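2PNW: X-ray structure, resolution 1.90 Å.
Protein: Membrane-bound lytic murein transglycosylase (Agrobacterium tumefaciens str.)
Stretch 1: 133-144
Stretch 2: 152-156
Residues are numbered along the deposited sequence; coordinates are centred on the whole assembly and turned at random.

Stretch 1 133-144: DNRPDGFDPSYA
Stretch 2, residues 152-156: GISYF

The contact between residues 133-144 and 152-156 of this chain buries 396 Å², both sides summed, and its apolar centre is built around Phe139, Ile153 and Tyr155. The rings of Phe139 and Tyr155 form an offset stack, with centroids 4.2 Å apart and planes inclined by only 10°; CE1 of Phe139 lies 3.6 Å from CE1 of Tyr155. Neither CA-to-CB bond points at the other stretch. Both run sideways, and the rings come nearer through their chi angles: chi1 of Phe139 is -148°, between wells, with chi2 at 70°, whereas Tyr155 is an m rotamer (chi1 -70°, chi2 -72°). The edge of the Phe139 ring meets the backbone of stretch 2, CE1 of Phe139 lying 3.7 Å from C of Ser154.

Ile153 points its CB toward stretch 1 in an m, t conformation (chi1 -75°, chi2 -175°). Its CG2 packs obliquely against the Phe139 ring, 4.1 Å from CZ. Pro136, whose ring is C-gamma endo and whose CB also points toward the partner, places CG 3.8 Å from CB of Ile153 and 3.5 Å from O of Ile153. These two residues set the register, their CA atoms being 6.4 Å apart. Further along the same side chain, CD1 of Ile153 reaches to 3.4 Å from ND2 of Asn134, a p rotamer (chi1 68°, chi2 -11°) whose amide nitrogen is hydrogen-bonded elsewhere in the structure.

Stretch 2 is extended, with a strand at 152-154. Gly152 has phi/psi of 106/-125, where a CB would be jammed against the preceding carbonyl oxygen. Ile153 (-125/140) and Ser154 (-133/177) follow, CB pointing toward stretch 1 in the former and away in the latter; Tyr155 lies at -71/141. Stretch 1 has no regular helix or strand and is shaped instead by two turns. Pro136 (-71/156) to Phe139 (-66/141) is a type II turn, with Asp137 at -55/128 and Gly138 at 84/-4, closed by N of Phe139 donating to O of Pro136 at 3.1 Å. A type I turn runs from Asp140 (-61/114) to Tyr143 (-80/128) through Pro141 (-68/-8) and Ser142 (-80/-12), with N of Tyr143 3.0 Å from O of Asp140.

The second turn brings Tyr143 (chi1 -92°, chi2 59°) to Tyr155, which presents its edge to the Tyr143 face: centroids are 4.9 Å apart, planes meet at 73°, and CE2 of Tyr143 is 3.5 Å from CD1 of Tyr155.

At the polar edge, N of Asp140 donates to OH of Tyr155 (2.9 Å, 159°), so the hydroxyl of the stacked ring is tied to the backbone between the turns. A water 2.5 Å from OH of Tyr155 also donates a weak hydrogen bond to O of Gly138 at 3.4 Å. The t rotamer of Asp140 (chi1 -178°) lets OD1 accept from N of Ser142 at 2.9 Å and from OG of Ser142 at 2.6 Å, bracing the second turn.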

# COMPACT_ATOMS: atom_id res chain seq x y z
N ASP A 133 15.39 23.20 -0.77
CA ASP A 133 15.55 24.24 -1.79
C ASP A 133 14.33 25.17 -1.87
O ASP A 133 14.49 26.35 -2.22
CB ASP A 133 15.79 23.63 -3.18
CG ASP A 133 17.03 22.75 -3.24
OD1 ASP A 133 17.90 22.84 -2.33
OD2 ASP A 133 17.13 21.96 -4.23
N ASN A 134 13.13 24.66 -1.57
CA ASN A 134 11.93 25.47 -1.80
C ASN A 134 11.00 25.64 -0.59
O ASN A 134 10.04 26.41 -0.66
CB ASN A 134 11.15 25.01 -3.05
CG ASN A 134 10.51 23.64 -2.88
OD1 ASN A 134 10.79 22.93 -1.92
ND2 ASN A 134 9.65 23.25 -3.83
N ARG A 135 11.30 24.96 0.52
CA ARG A 135 10.42 25.03 1.71
C ARG A 135 10.41 26.43 2.26
O ARG A 135 11.47 26.97 2.65
CB ARG A 135 10.85 24.04 2.78
CG ARG A 135 9.85 23.91 3.96
CD ARG A 135 10.39 22.97 5.03
NE ARG A 135 10.47 21.59 4.54
CZ ARG A 135 11.61 20.96 4.26
NH1 ARG A 135 12.77 21.60 4.40
NH2 ARG A 135 11.59 19.71 3.82
N PRO A 136 9.23 27.06 2.30
CA PRO A 136 9.16 28.41 2.84
C PRO A 136 9.36 28.44 4.36
O PRO A 136 9.17 27.43 5.04
CB PRO A 136 7.76 28.91 2.43
CG PRO A 136 7.00 27.72 1.98
CD PRO A 136 7.92 26.54 1.83
N ASP A 137 9.79 29.59 4.85
CA ASP A 137 9.96 29.82 6.27
C ASP A 137 8.63 29.51 6.99
O ASP A 137 7.57 29.99 6.57
CB ASP A 137 10.36 31.28 6.52
CG ASP A 137 11.82 31.54 6.18
OD1 ASP A 137 12.54 30.58 5.80
OD2 ASP A 137 12.24 32.70 6.32
N GLY A 138 8.72 28.68 8.02
CA GLY A 138 7.56 28.30 8.83
C GLY A 138 6.70 27.17 8.30
O GLY A 138 5.77 26.72 8.99
N PHE A 139 7.02 26.68 7.11
CA PHE A 139 6.27 25.53 6.51
C PHE A 139 6.48 24.29 7.34
O PHE A 139 7.57 24.05 7.85
CB PHE A 139 6.76 25.28 5.07
CG PHE A 139 5.72 24.76 4.12
CD1 PHE A 139 4.67 25.60 3.70
CD2 PHE A 139 5.80 23.48 3.60
CE1 PHE A 139 3.70 25.14 2.77
CE2 PHE A 139 4.84 23.02 2.66
CZ PHE A 139 3.79 23.85 2.26
N ASP A 140 5.41 23.49 7.52
CA ASP A 140 5.48 22.26 8.29
C ASP A 140 6.48 21.29 7.64
O ASP A 140 6.26 20.86 6.50
CB ASP A 140 4.06 21.65 8.33
CG ASP A 140 3.97 20.39 9.14
OD1 ASP A 140 4.98 19.68 9.35
OD2 ASP A 140 2.84 20.04 9.52
N PRO A 141 7.60 20.97 8.32
CA PRO A 141 8.62 20.15 7.63
C PRO A 141 8.20 18.69 7.35
O PRO A 141 8.90 17.98 6.63
CB PRO A 141 9.82 20.21 8.59
CG PRO A 141 9.16 20.38 9.98
CD PRO A 141 8.03 21.35 9.68
N SER A 142 7.06 18.25 7.87
CA SER A 142 6.51 16.95 7.51
C SER A 142 5.78 16.97 6.16
O SER A 142 5.48 15.91 5.66
CB SER A 142 5.60 16.37 8.61
OG SER A 142 4.44 17.18 8.78
N TYR A 143 5.50 18.13 5.57
CA TYR A 143 4.78 18.18 4.29
C TYR A 143 5.75 17.89 3.12
O TYR A 143 6.80 18.53 3.01
CB TYR A 143 4.16 19.57 4.07
CG TYR A 143 2.73 19.63 4.59
CD1 TYR A 143 2.46 19.37 5.93
CD2 TYR A 143 1.66 19.93 3.73
CE1 TYR A 143 1.13 19.40 6.43
CE2 TYR A 143 0.32 19.98 4.23
CZ TYR A 143 0.09 19.73 5.58
OH TYR A 143 -1.21 19.77 6.09
N ALA A 144 5.37 16.94 2.28
CA ALA A 144 6.16 16.57 1.08
C ALA A 144 5.70 17.30 -0.19
O ALA A 144 6.40 17.28 -1.22
CB ALA A 144 6.09 15.04 0.91
N GLY A 152 5.32 32.47 -3.94
CA GLY A 152 6.22 31.44 -3.42
C GLY A 152 5.51 30.10 -3.28
O GLY A 152 4.94 29.60 -4.25
N ILE A 153 5.53 29.51 -2.10
CA ILE A 153 4.85 28.23 -1.90
C ILE A 153 3.87 28.36 -0.74
O ILE A 153 4.21 29.01 0.26
CB ILE A 153 5.85 27.12 -1.64
CG1 ILE A 153 6.55 26.75 -2.98
CG2 ILE A 153 5.19 25.88 -1.00
CD1 ILE A 153 7.46 25.60 -2.86
N SER A 154 2.70 27.76 -0.90
CA SER A 154 1.70 27.74 0.17
C SER A 154 1.15 26.31 0.33
O SER A 154 1.54 25.39 -0.40
CB SER A 154 0.62 28.79 -0.12
OG SER A 154 -0.10 28.48 -1.30
N TYR A 155 0.27 26.08 1.31
CA TYR A 155 -0.34 24.76 1.44
C TYR A 155 -1.33 24.50 0.30
O TYR A 155 -2.10 25.40 -0.07
CB TYR A 155 -1.03 24.63 2.82
CG TYR A 155 -0.03 24.57 3.95
CD1 TYR A 155 0.75 23.44 4.15
CD2 TYR A 155 0.17 25.69 4.78
CE1 TYR A 155 1.70 23.39 5.18
CE2 TYR A 155 1.12 25.66 5.80
CZ TYR A 155 1.87 24.51 5.98
OH TYR A 155 2.77 24.46 6.99
N PHE A 156 -1.35 23.27 -0.22
CA PHE A 156 -2.30 22.92 -1.26
C PHE A 156 -3.68 22.76 -0.60
O PHE A 156 -3.75 22.35 0.57
CB PHE A 156 -1.87 21.64 -1.99
CG PHE A 156 -2.55 21.46 -3.31
CD1 PHE A 156 -2.06 22.09 -4.46
CD2 PHE A 156 -3.76 20.74 -3.38
CE1 PHE A 156 -2.74 21.94 -5.69
CE2 PHE A 156 -4.44 20.61 -4.59
CZ PHE A 156 -3.92 21.20 -5.73
O HOH W 1 2.46 26.05 8.95